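Local coordinates for protein arginyl-tRNA synthetase, putative (Plasmodium falciparum, PDB 5JLD) that probably attaches L-arginine to its cognate tRNA at the expense of ATP, as a class I aminoacyl-tRNA synthetase, at residues R163-E166 / N171-R174. Numbering follows the deposited sequence.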
loop_
_atom_site.group_PDB
_atom_site.type_symbol
_atom_site.label_atom_id
_atom_site.label_comp_id
_atom_site.label_asym_id
_atom_site.label_seq_id
_atom_site.Cartn_x
_atom_site.Cartn_y
_atom_site.Cartn_z
ATOM N N ARG A 163 5.223 0.126 4.438
ATOM C CA ARG A 163 6.133 1.243 4.357
ATOM C C ARG A 163 5.338 2.548 4.563
ATOM O O ARG A 163 5.846 3.494 5.160
ATOM C CB ARG A 163 6.865 1.259 3.012
ATOM C CG ARG A 163 7.865 0.143 2.783
ATOM C CD ARG A 163 8.842 0.500 1.638
ATOM N NE ARG A 163 9.682 -0.628 1.241
ATOM C CZ ARG A 163 10.889 -0.523 0.680
ATOM N NH1 ARG A 163 11.412 0.668 0.429
ATOM N NH2 ARG A 163 11.575 -1.624 0.354
ATOM N N VAL A 164 4.090 2.573 4.097
ATOM C CA VAL A 164 3.241 3.745 4.294
ATOM C C VAL A 164 3.008 3.957 5.780
ATOM O O VAL A 164 3.241 5.049 6.287
ATOM C CB VAL A 164 1.887 3.626 3.560
ATOM C CG1 VAL A 164 0.891 4.635 4.100
ATOM C CG2 VAL A 164 2.074 3.825 2.055
ATOM N N PHE A 165 2.596 2.907 6.490
ATOM C CA PHE A 165 2.373 3.076 7.935
ATOM C C PHE A 165 3.647 3.401 8.732
ATOM O O PHE A 165 3.603 4.186 9.696
ATOM C CB PHE A 165 1.690 1.838 8.511
ATOM C CG PHE A 165 0.229 1.776 8.190
ATOM C CD1 PHE A 165 -0.668 2.612 8.830
ATOM C CD2 PHE A 165 -0.239 0.920 7.217
ATOM C CE1 PHE A 165 -1.999 2.567 8.534
ATOM C CE2 PHE A 165 -1.577 0.871 6.913
ATOM C CZ PHE A 165 -2.461 1.685 7.577
ATOM N N GLU A 166 4.779 2.837 8.315
ATOM C CA GLU A 166 6.060 3.127 8.962
ATOM C C GLU A 166 6.470 4.600 8.706
ATOM O O GLU A 166 7.056 5.269 9.569
ATOM C CB GLU A 166 7.130 2.127 8.472
ATOM C CG GLU A 166 6.863 0.691 9.013
ATOM C CD GLU A 166 7.510 -0.456 8.220
ATOM O OE1 GLU A 166 8.173 -0.214 7.186
ATOM O OE2 GLU A 166 7.341 -1.627 8.639
ATOM N N ASN A 171 3.131 1.779 14.650
ATOM C CA ASN A 171 3.597 0.451 15.048
ATOM C C ASN A 171 2.998 -0.593 14.096
ATOM O O ASN A 171 1.799 -0.889 14.127
ATOM C CB ASN A 171 3.223 0.152 16.511
ATOM C CG ASN A 171 3.775 -1.195 16.998
ATOM O OD1 ASN A 171 4.919 -1.561 16.699
ATOM N ND2 ASN A 171 2.955 -1.938 17.747
ATOM N N THR A 172 3.831 -1.146 13.232
ATOM C CA THR A 172 3.304 -1.936 12.117
ATOM C C THR A 172 3.815 -3.369 12.142
ATOM O O THR A 172 5.032 -3.584 12.162
ATOM C CB THR A 172 3.680 -1.270 10.783
ATOM O OG1 THR A 172 3.303 0.106 10.850
ATOM C CG2 THR A 172 2.954 -1.925 9.624
ATOM N N HIS A 173 2.901 -4.346 12.176
ATOM C CA HIS A 173 3.307 -5.757 12.200
ATOM C C HIS A 173 3.307 -6.307 10.779
ATOM O O HIS A 173 2.252 -6.410 10.149
ATOM C CB HIS A 173 2.370 -6.621 13.067
ATOM C CG HIS A 173 2.292 -6.217 14.506
ATOM N ND1 HIS A 173 3.133 -6.725 15.475
ATOM C CD2 HIS A 173 1.448 -5.371 15.151
ATOM C CE1 HIS A 173 2.824 -6.200 16.647
ATOM N NE2 HIS A 173 1.803 -5.378 16.477
ATOM N N ARG A 174 4.487 -6.657 10.282
ATOM C CA ARG A 174 4.628 -7.328 8.993
ATOM C C ARG A 174 4.511 -8.857 9.169
ATOM O O ARG A 174 5.434 -9.512 9.677
ATOM C CB ARG A 174 5.969 -6.969 8.365
ATOM C CG ARG A 174 6.151 -5.476 8.186
ATOM C CD ARG A 174 7.613 -5.140 7.992
ATOM N NE ARG A 174 7.735 -3.869 7.281
ATOM C CZ ARG A 174 7.917 -3.783 5.970
ATOM N NH1 ARG A 174 7.980 -4.899 5.256
ATOM N NH2 ARG A 174 8.005 -2.590 5.372
HETATM O O HOH W 1 7.258 -2.292 11.055
#
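The two backbones come nearest, by their CA atoms, at Glu166 and Thr172, 6.6 Å apart, where the last turn of helix 149-167 lies beside residues 171-174. No direct backbone hydrogen bond joins the segments; side chains and one water do. Thr172 points at the helix and sets its OG1 3.3 Å from CB of Phe165, while the same hydroxyl is hydrogen-bonded to the carbonyl of Ile170. The Phe165 ring leads away from the strand, towards Val134, Leu530 and Met533. Two residues along the strand from Thr172, Arg174 grips the carboxylate of Glu166 side-on in a two-pronged salt bridge. Arg174 NE donates to Glu166 OE2 at 2.7 Å, on its syn lone pair and nearly straight (171°), and Arg174 NH2 donates to Glu166 OE1 at 3.0 Å, on the syn side but tilted from the carboxylate plane. The two flat groups are nearly coplanar, 27° apart, and the paired bonds should resist rotation of either. A water donates to both Glu166 OE2 and the carbonyl O of Thr172, tying the carboxylate to the strand backbone as well. With its chain extended from CG to NE, Arg174 also brings NH2 to 3.8 Å from CG of Arg163, which lies at the guanidinium edge. Asp159, one helical turn before Arg163, joins the two arginines through salt bridges to Arg163 NE and Arg174 NH1. This contact closes the second half of a beta-alpha-beta crossover, strand 133-137 to helix 149-167 to strand 171-176, in the parallel-stranded Rossmann-like catalytic domain of class I synthetases.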